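Local structure of RTX toxin RtxA (Vibrio vulnificus MO6-24/O, 6IMP) at residues A[81-86]-A[127-132]; A[14-19]-A[162-167]; A[172-177]-A[196-201]. The protein probably acts as a hydrolase, forming the alpha/beta hydrolase effector domain of an RTX (MARTX-type) toxin linked to virulence. All blocks are in the same frame, centred on the assembly; numbering follows the deposited sequence.

Interaction 1 of 3, residues A[81-86]-A[127-132]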
loop_
_atom_site.group_PDB
_atom_site.type_symbol
_atom_site.label_atom_id
_atom_site.label_comp_id
_atom_site.label_asym_id
_atom_site.label_seq_id
_atom_site.Cartn_x
_atom_site.Cartn_y
_atom_site.Cartn_z
ATOM N N GLY A 81 2.140 13.153 2.827
ATOM C CA GLY A 81 1.883 13.079 1.391
ATOM C C GLY A 81 0.759 14.001 0.962
ATOM O O GLY A 81 0.608 15.103 1.490
ATOM N N TYR A 82 -0.033 13.550 -0.006
ATOM C CA TYR A 82 -1.130 14.358 -0.530
ATOM C C TYR A 82 -2.473 13.655 -0.417
ATOM O O TYR A 82 -2.563 12.424 -0.302
ATOM C CB TYR A 82 -0.873 14.763 -1.980
ATOM C CG TYR A 82 0.444 15.472 -2.202
ATOM C CD1 TYR A 82 1.643 14.779 -2.144
ATOM C CD2 TYR A 82 0.488 16.830 -2.515
ATOM C CE1 TYR A 82 2.852 15.415 -2.365
ATOM C CE2 TYR A 82 1.695 17.476 -2.753
ATOM C CZ TYR A 82 2.878 16.769 -2.672
ATOM O OH TYR A 82 4.092 17.410 -2.897
ATOM N N TYR A 83 -3.512 14.476 -0.383
ATOM C CA TYR A 83 -4.864 14.055 -0.675
ATOM C C TYR A 83 -5.221 14.619 -2.034
ATOM O O TYR A 83 -5.308 15.831 -2.186
ATOM C CB TYR A 83 -5.809 14.616 0.375
ATOM C CG TYR A 83 -7.195 14.060 0.288
ATOM C CD1 TYR A 83 -7.531 12.894 0.953
ATOM C CD2 TYR A 83 -8.177 14.701 -0.455
ATOM C CE1 TYR A 83 -8.813 12.369 0.883
ATOM C CE2 TYR A 83 -9.463 14.192 -0.530
ATOM C CZ TYR A 83 -9.779 13.025 0.142
ATOM O OH TYR A 83 -11.053 12.504 0.069
ATOM N N HIS A 84 -5.378 13.749 -3.029
ATOM C CA HIS A 84 -5.825 14.178 -4.364
ATOM C C HIS A 84 -7.333 13.950 -4.532
ATOM O O HIS A 84 -7.837 12.881 -4.179
ATOM C CB HIS A 84 -5.105 13.404 -5.462
ATOM C CG HIS A 84 -3.655 13.145 -5.199
ATOM N ND1 HIS A 84 -2.669 14.059 -5.505
ATOM C CD2 HIS A 84 -3.013 12.020 -4.807
ATOM C CE1 HIS A 84 -1.484 13.530 -5.255
ATOM N NE2 HIS A 84 -1.663 12.291 -4.835
ATOM N N GLN A 85 -8.032 14.915 -5.138
ATOM C CA GLN A 85 -9.506 14.831 -5.284
ATOM C C GLN A 85 -10.033 14.943 -6.715
ATOM O O GLN A 85 -9.342 15.415 -7.622
ATOM C CB GLN A 85 -10.224 15.847 -4.378
ATOM C CG GLN A 85 -9.875 17.302 -4.611
ATOM C CD GLN A 85 -9.667 18.050 -3.308
ATOM O OE1 GLN A 85 -10.547 18.066 -2.443
ATOM N NE2 GLN A 85 -8.488 18.646 -3.146
ATOM N N GLY A 86 -11.277 14.500 -6.888
ATOM C CA GLY A 86 -11.947 14.503 -8.189
ATOM C C GLY A 86 -12.439 15.876 -8.601
ATOM O O GLY A 86 -12.393 16.228 -9.779
ATOM N N GLY A 127 -14.022 11.275 -10.907
ATOM C CA GLY A 127 -14.404 11.960 -9.674
ATOM C C GLY A 127 -14.361 11.088 -8.423
ATOM O O GLY A 127 -15.357 10.984 -7.695
ATOM N N ILE A 128 -13.212 10.446 -8.195
ATOM C CA ILE A 128 -12.930 9.719 -6.944
ATOM C C ILE A 128 -11.664 10.303 -6.293
ATOM O O ILE A 128 -10.656 10.532 -6.979
ATOM C CB ILE A 128 -12.747 8.200 -7.203
ATOM C CG1 ILE A 128 -14.052 7.592 -7.729
ATOM C CG2 ILE A 128 -12.327 7.473 -5.931
ATOM C CD1 ILE A 128 -13.900 6.198 -8.307
ATOM N N ASP A 129 -11.727 10.557 -4.981
ATOM C CA ASP A 129 -10.569 11.094 -4.243
ATOM C C ASP A 129 -9.615 9.963 -3.909
ATOM O O ASP A 129 -10.044 8.847 -3.617
ATOM C CB ASP A 129 -10.978 11.782 -2.930
ATOM C CG ASP A 129 -12.076 12.802 -3.111
ATOM O OD1 ASP A 129 -11.917 13.702 -3.950
ATOM O OD2 ASP A 129 -13.098 12.712 -2.396
ATOM N N MET A 130 -8.322 10.260 -3.914
ATOM C CA MET A 130 -7.319 9.275 -3.533
ATOM C C MET A 130 -6.407 9.823 -2.445
ATOM O O MET A 130 -5.759 10.864 -2.643
ATOM C CB MET A 130 -6.496 8.882 -4.742
ATOM C CG MET A 130 -5.733 7.596 -4.546
ATOM S SD MET A 130 -4.342 7.486 -5.667
ATOM C CE MET A 130 -4.355 5.726 -5.952
ATOM N N LEU A 131 -6.377 9.128 -1.298
ATOM C CA LEU A 131 -5.399 9.418 -0.225
ATOM C C LEU A 131 -4.086 8.698 -0.481
ATOM O O LEU A 131 -4.064 7.477 -0.614
ATOM C CB LEU A 131 -5.927 9.014 1.161
ATOM C CG LEU A 131 -4.888 9.146 2.300
ATOM C CD1 LEU A 131 -4.479 10.598 2.484
ATOM C CD2 LEU A 131 -5.363 8.562 3.631
ATOM N N ALA A 132 -2.995 9.459 -0.493
ATOM C CA ALA A 132 -1.684 8.931 -0.873
ATOM C C ALA A 132 -0.583 9.401 0.069
ATOM O O ALA A 132 0.069 10.430 -0.176
ATOM C CB ALA A 132 -1.357 9.324 -2.299
#
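G127 meets G86 backbone to backbone, their CA atoms 3.8 Å apart, where strand 78-84 of the alpha/beta hydrolase sheet has ended and antiparallel strand 129-133 is about to begin. G127, with positive phi, is the C-prime residue of the Schellman motif ending helix 112-124. At D129 the side chain comes toward the partner strand, and its CB and carboxyl carbon lie beside the phenol end of Y83, with ring and carboxylate planes 41° apart. Y83 OH gives D129 OD2 a weak hydrogen bond of 3.2 Å; the stronger partner of OD2 is K100, through a salt bridge. A bond from G86 N to D129 OD1 is doubtful, OD1 being uncertainly placed. M130 then makes a hydrogen-bonded pair with H84: M130 N reaches H84 O at 2.7 Å, and H84 N returns to M130 O at 2.9 Å. L131, a non-hydrogen-bonded pair with Y83, sets CD1 at that ring's edge, 4.1 Å from Y83 CD1. A132 and Y82 form the next hydrogen-bonded pair, A132 N to Y82 O at 3.0 Å with Y82 N returning to A132 O; A132 CB lies 3.9 Å from NE2 of H84, whose ND1 is hydrogen-bonded to S67 OG. Y82, H84 and M130 pack on helix 112-124, Y82 and H84 also on helix 52-63; Y83 and L131 lie against helix 147-164, and strand 101-105 flanks M130.

Interaction 2 of 3, residues A[14-19]-A[162-167]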
loop_
_atom_site.group_PDB
_atom_site.type_symbol
_atom_site.label_atom_id
_atom_site.label_comp_id
_atom_site.label_asym_id
_atom_site.label_seq_id
_atom_site.Cartn_x
_atom_site.Cartn_y
_atom_site.Cartn_z
ATOM N N VAL A 14 -9.842 9.525 17.170
ATOM C CA VAL A 14 -9.927 10.995 17.243
ATOM C C VAL A 14 -9.079 11.663 16.137
ATOM O O VAL A 14 -7.968 11.231 15.840
ATOM C CB VAL A 14 -9.488 11.516 18.650
ATOM C CG1 VAL A 14 -8.171 10.886 19.101
ATOM C CG2 VAL A 14 -9.398 13.044 18.684
ATOM N N ALA A 15 -9.622 12.730 15.558
ATOM C CA ALA A 15 -8.982 13.496 14.467
ATOM C C ALA A 15 -7.470 13.900 14.536
ATOM O O ALA A 15 -7.021 14.641 15.460
ATOM C CB ALA A 15 -9.652 14.863 14.371
ATOM N N ILE A 16 -6.743 13.534 13.449
ATOM C CA ILE A 16 -5.312 13.159 13.431
ATOM C C ILE A 16 -4.345 13.907 12.457
ATOM O O ILE A 16 -3.178 13.505 12.320
ATOM C CB ILE A 16 -5.200 11.631 13.201
ATOM C CG1 ILE A 16 -3.998 11.040 13.931
ATOM C CG2 ILE A 16 -5.199 11.283 11.716
ATOM C CD1 ILE A 16 -4.145 9.558 14.206
ATOM N N GLU A 17 -4.793 15.000 11.829
ATOM C CA GLU A 17 -3.883 15.866 11.033
ATOM C C GLU A 17 -3.007 16.706 11.976
ATOM O O GLU A 17 -3.300 16.819 13.167
ATOM C CB GLU A 17 -4.662 16.768 10.042
ATOM C CG GLU A 17 -3.797 17.438 8.962
ATOM C CD GLU A 17 -4.568 17.823 7.699
ATOM O OE1 GLU A 17 -5.504 18.649 7.794
ATOM O OE2 GLU A 17 -4.212 17.334 6.601
ATOM N N ASN A 18 -1.933 17.272 11.433
ATOM C CA ASN A 18 -0.829 17.826 12.225
ATOM C C ASN A 18 -0.116 18.893 11.364
ATOM O O ASN A 18 -0.492 19.085 10.212
ATOM C CB ASN A 18 0.119 16.665 12.580
ATOM C CG ASN A 18 1.030 16.961 13.758
ATOM O OD1 ASN A 18 0.653 17.655 14.701
ATOM N ND2 ASN A 18 2.221 16.374 13.735
ATOM N N ASP A 19 0.932 19.498 11.896
ATOM C CA ASP A 19 1.622 20.580 11.215
ATOM C C ASP A 19 3.032 20.195 10.790
ATOM O O ASP A 19 3.832 19.789 11.601
ATOM C CB ASP A 19 1.717 21.771 12.159
ATOM C CG ASP A 19 0.795 22.895 11.772
ATOM O OD1 ASP A 19 -0.227 22.614 11.117
ATOM O OD2 ASP A 19 1.093 24.058 12.117
ATOM N N VAL A 162 -11.655 8.694 7.970
ATOM C CA VAL A 162 -12.871 8.571 8.786
ATOM C C VAL A 162 -13.116 9.831 9.634
ATOM O O VAL A 162 -14.263 10.286 9.766
ATOM C CB VAL A 162 -12.800 7.347 9.742
ATOM C CG1 VAL A 162 -14.060 7.246 10.599
ATOM C CG2 VAL A 162 -12.604 6.050 8.965
ATOM N N ASN A 163 -12.029 10.400 10.177
ATOM C CA ASN A 163 -12.097 11.289 11.355
ATOM C C ASN A 163 -11.825 12.764 11.093
ATOM O O ASN A 163 -12.437 13.622 11.736
ATOM C CB ASN A 163 -11.095 10.866 12.429
ATOM C CG ASN A 163 -11.366 9.484 12.986
ATOM O OD1 ASN A 163 -12.250 8.773 12.518
ATOM N ND2 ASN A 163 -10.597 9.095 14.003
ATOM N N ASP A 164 -10.826 13.064 10.273
ATOM C CA ASP A 164 -10.604 14.455 9.869
ATOM C C ASP A 164 -11.561 14.857 8.750
ATOM O O ASP A 164 -11.802 16.044 8.549
ATOM C CB ASP A 164 -9.144 14.709 9.460
ATOM C CG ASP A 164 -8.215 14.815 10.653
ATOM O OD1 ASP A 164 -8.696 14.724 11.786
ATOM O OD2 ASP A 164 -6.995 14.985 10.471
ATOM N N LYS A 165 -12.097 13.870 8.029
ATOM C CA LYS A 165 -12.938 14.146 6.846
ATOM C C LYS A 165 -14.312 13.434 6.872
ATOM O O LYS A 165 -15.050 13.462 5.881
ATOM C CB LYS A 165 -12.156 13.811 5.563
ATOM C CG LYS A 165 -11.063 14.827 5.227
ATOM C CD LYS A 165 -10.018 14.271 4.262
ATOM C CE LYS A 165 -9.685 15.244 3.133
ATOM N NZ LYS A 165 -8.649 16.258 3.485
ATOM N N GLY A 166 -14.653 12.822 8.007
ATOM C CA GLY A 166 -16.034 12.390 8.287
ATOM C C GLY A 166 -16.544 11.256 7.416
ATOM O O GLY A 166 -17.724 10.891 7.477
ATOM N N ILE A 167 -15.638 10.667 6.647
ATOM C CA ILE A 167 -16.007 9.819 5.537
ATOM C C ILE A 167 -16.534 8.511 6.073
ATOM O O ILE A 167 -15.847 7.830 6.831
ATOM C CB ILE A 167 -14.801 9.541 4.630
ATOM C CG1 ILE A 167 -14.328 10.855 4.003
ATOM C CG2 ILE A 167 -15.157 8.495 3.573
ATOM C CD1 ILE A 167 -13.273 10.709 2.930
#
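A15 passes N163 with their CA atoms 4.9 Å apart, where the irregular N-terminal segment 14-19 runs by the last turn of helix 147-164. This helix belongs to the layer covering one face of the alpha/beta hydrolase sheet, and the contact fastens a non-regular chain to its outer end. D164 carries most of it. With CG anti to the carbonyl carbon (chi1 -76°), its carboxylate reaches across to two successive backbone amides, one to each oxygen. E17 N gives D164 OD2 a weak, bent hydrogen bond, 2.6 Å long with 123° at the hydrogen. I16 N is paired with D164 OD1 at 2.8 Å, although the place of OD1 is less certain, so the exact shape of this grip is doubtful. The E17 carboxylate lies near that of D164 without touching it, OE1 standing 4.8 Å from D164 OD2. K165, next along the chain, sends its amine to Y160 OH and lies over Y83 in a cation-pi contact. I16 itself packs on T156 and Y160 of the same helix, and a backbone hydrogen bond ties it to K73 of the edge strand. Further up the segment N163 CB lies against the backbone of A15, 3.9 Å from A15 N, while N163 ND2 and V14 N, both donors and therefore not hydrogen-bonded, come within 3.3 Å.

Interaction 3 of 3, residues A[172-177]-A[196-201]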
loop_
_atom_site.group_PDB
_atom_site.type_symbol
_atom_site.label_atom_id
_atom_site.label_comp_id
_atom_site.label_asym_id
_atom_site.label_seq_id
_atom_site.Cartn_x
_atom_site.Cartn_y
_atom_site.Cartn_z
ATOM N N ILE A 172 -15.201 3.999 1.056
ATOM C CA ILE A 172 -13.748 3.827 0.926
ATOM C C ILE A 172 -13.406 2.486 0.302
ATOM O O ILE A 172 -14.080 1.486 0.552
ATOM C CB ILE A 172 -13.026 3.930 2.290
ATOM C CG1 ILE A 172 -13.302 5.290 2.940
ATOM C CG2 ILE A 172 -11.517 3.738 2.119
ATOM C CD1 ILE A 172 -12.914 5.365 4.402
ATOM N N ILE A 173 -12.345 2.472 -0.500
ATOM C CA ILE A 173 -11.645 1.222 -0.820
ATOM C C ILE A 173 -10.151 1.315 -0.528
ATOM O O ILE A 173 -9.567 2.414 -0.429
ATOM C CB ILE A 173 -11.853 0.773 -2.286
ATOM C CG1 ILE A 173 -11.555 1.927 -3.254
ATOM C CG2 ILE A 173 -13.263 0.238 -2.460
ATOM C CD1 ILE A 173 -11.403 1.505 -4.699
ATOM N N ILE A 174 -9.546 0.146 -0.383
ATOM C CA ILE A 174 -8.144 0.059 -0.035
ATOM C C ILE A 174 -7.426 -0.490 -1.242
ATOM O O ILE A 174 -7.626 -1.636 -1.634
ATOM C CB ILE A 174 -7.902 -0.796 1.234
ATOM C CG1 ILE A 174 -8.759 -0.256 2.392
ATOM C CG2 ILE A 174 -6.441 -0.727 1.644
ATOM C CD1 ILE A 174 -8.832 -1.155 3.611
ATOM N N HIS A 175 -6.676 0.386 -1.889
ATOM C CA HIS A 175 -5.830 0.018 -3.006
ATOM C C HIS A 175 -4.475 -0.320 -2.431
ATOM O O HIS A 175 -3.700 0.568 -2.076
ATOM C CB HIS A 175 -5.715 1.180 -4.000
ATOM C CG HIS A 175 -5.014 0.823 -5.278
ATOM N ND1 HIS A 175 -5.217 1.514 -6.452
ATOM C CD2 HIS A 175 -4.122 -0.152 -5.568
ATOM C CE1 HIS A 175 -4.482 0.983 -7.408
ATOM N NE2 HIS A 175 -3.805 -0.028 -6.899
ATOM N N GLY A 176 -4.212 -1.608 -2.300
ATOM C CA GLY A 176 -2.928 -2.088 -1.784
ATOM C C GLY A 176 -2.048 -2.594 -2.906
ATOM O O GLY A 176 -2.253 -3.705 -3.406
ATOM N N TYR A 177 -1.097 -1.768 -3.328
ATOM C CA TYR A 177 -0.151 -2.154 -4.377
ATOM C C TYR A 177 0.913 -2.950 -3.634
ATOM O O TYR A 177 1.273 -2.610 -2.510
ATOM C CB TYR A 177 0.276 -0.918 -5.192
ATOM C CG TYR A 177 1.471 -1.112 -6.130
ATOM C CD1 TYR A 177 1.421 -2.016 -7.195
ATOM C CD2 TYR A 177 2.594 -0.317 -6.014
ATOM C CE1 TYR A 177 2.504 -2.189 -8.037
ATOM C CE2 TYR A 177 3.671 -0.474 -6.865
ATOM C CZ TYR A 177 3.618 -1.413 -7.871
ATOM O OH TYR A 177 4.686 -1.554 -8.718
ATOM N N GLN A 196 -15.724 -0.502 11.607
ATOM C CA GLN A 196 -15.599 0.587 10.637
ATOM C C GLN A 196 -15.341 0.041 9.218
ATOM O O GLN A 196 -14.663 0.688 8.426
ATOM C CB GLN A 196 -14.470 1.568 11.019
ATOM C CG GLN A 196 -14.235 1.828 12.502
ATOM C CD GLN A 196 -13.209 2.941 12.730
ATOM O OE1 GLN A 196 -13.303 4.015 12.132
ATOM N NE2 GLN A 196 -12.217 2.680 13.583
ATOM N N ALA A 197 -15.918 -1.122 8.898
ATOM C CA ALA A 197 -15.620 -1.866 7.640
ATOM C C ALA A 197 -15.654 -1.054 6.322
ATOM O O ALA A 197 -16.451 -0.135 6.146
ATOM C CB ALA A 197 -16.538 -3.074 7.516
ATOM N N VAL A 198 -14.824 -1.486 5.378
ATOM C CA VAL A 198 -14.506 -0.719 4.170
ATOM C C VAL A 198 -15.347 -1.263 3.003
ATOM O O VAL A 198 -15.803 -2.404 3.061
ATOM C CB VAL A 198 -12.978 -0.802 3.877
ATOM C CG1 VAL A 198 -12.585 -2.153 3.284
ATOM C CG2 VAL A 198 -12.523 0.347 2.993
ATOM N N SER A 199 -15.591 -0.448 1.976
ATOM C CA SER A 199 -16.449 -0.880 0.855
ATOM C C SER A 199 -15.805 -1.950 -0.015
ATOM O O SER A 199 -16.504 -2.661 -0.738
ATOM C CB SER A 199 -16.871 0.291 -0.028
ATOM O OG SER A 199 -17.885 -0.119 -0.933
ATOM N N GLY A 200 -14.478 -2.037 0.021
ATOM C CA GLY A 200 -13.781 -3.178 -0.560
ATOM C C GLY A 200 -12.279 -3.035 -0.640
ATOM O O GLY A 200 -11.727 -1.942 -0.528
ATOM N N LEU A 201 -11.625 -4.165 -0.868
ATOM C CA LEU A 201 -10.175 -4.240 -0.909
ATOM C C LEU A 201 -9.727 -4.578 -2.315
ATOM O O LEU A 201 -10.155 -5.583 -2.872
ATOM C CB LEU A 201 -9.685 -5.332 0.044
ATOM C CG LEU A 201 -8.242 -5.799 -0.175
ATOM C CD1 LEU A 201 -7.261 -4.659 0.092
ATOM C CD2 LEU A 201 -7.915 -7.006 0.688
#
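V198 places CG1 between its own backbone N and carbonyl carbon (chi1 76°), which leaves CG2 anti to the nitrogen and directed at I172 and I174. Across from it, on strand 172-177, I174 has CG1 anti to its carbonyl carbon (chi1 -54°), which brings that branch to V198. The contact joins the parallel neighbours of a beta-alpha-beta crossover, strand 172-177, helix 180-192, strand 200-204, within the alpha/beta hydrolase fold. V198 CG2 is shared by two isoleucines: it lies 3.6 Å from I172 CG2, where the side chains cross at about a right angle, and 3.9 Å from I174 CG1. The backbone takes over at S199, whose N donates to I172 O at 2.8 Å, while its hydroxyl turns elsewhere, to L306 O. One step on, I174 N donates to G200 O at 3.0 Å, fairly straight at 158°. The same carbonyl oxygen receives a CA-H...O contact from I173, at 3.2 Å from I173 CA. On the opposite face from I174, the I173 side chain keeps its CB and CG2 against this oxygen, I173 CG2 lying 3.3 Å from G200 O; only its end leads away, and the residue also packs on V102 and L306. G176, near the end of strand 172-177, begins a GxSxG sequence, consistent with the nucleophile elbow of this family. Around the contact, I172 packs against F158 and L161 of helix 147-164, whereas I174 and L201 both reach A184 of helix 180-192. Across the strands, L201 CD1 comes to 4.1 Å from I174 CB.

Overall arrangement
Interactions 1 and 3 are buried pairings in one sheet, about 14 Å apart between centres, and interaction 2 is a surface contact. The first joins antiparallel strands on the side nearer the edge, with polar side chains and rings along the ladder; the third joins parallel strands nearer the middle through aliphatic branches and two backbone bonds. Interaction 2 relies instead on a carboxylate meeting backbone amides. Helix 147-164 is common to all three, lending its end to interaction 2 and its flank to the other two. Interactions 2 and 3 also meet directly, where I167 touches I172.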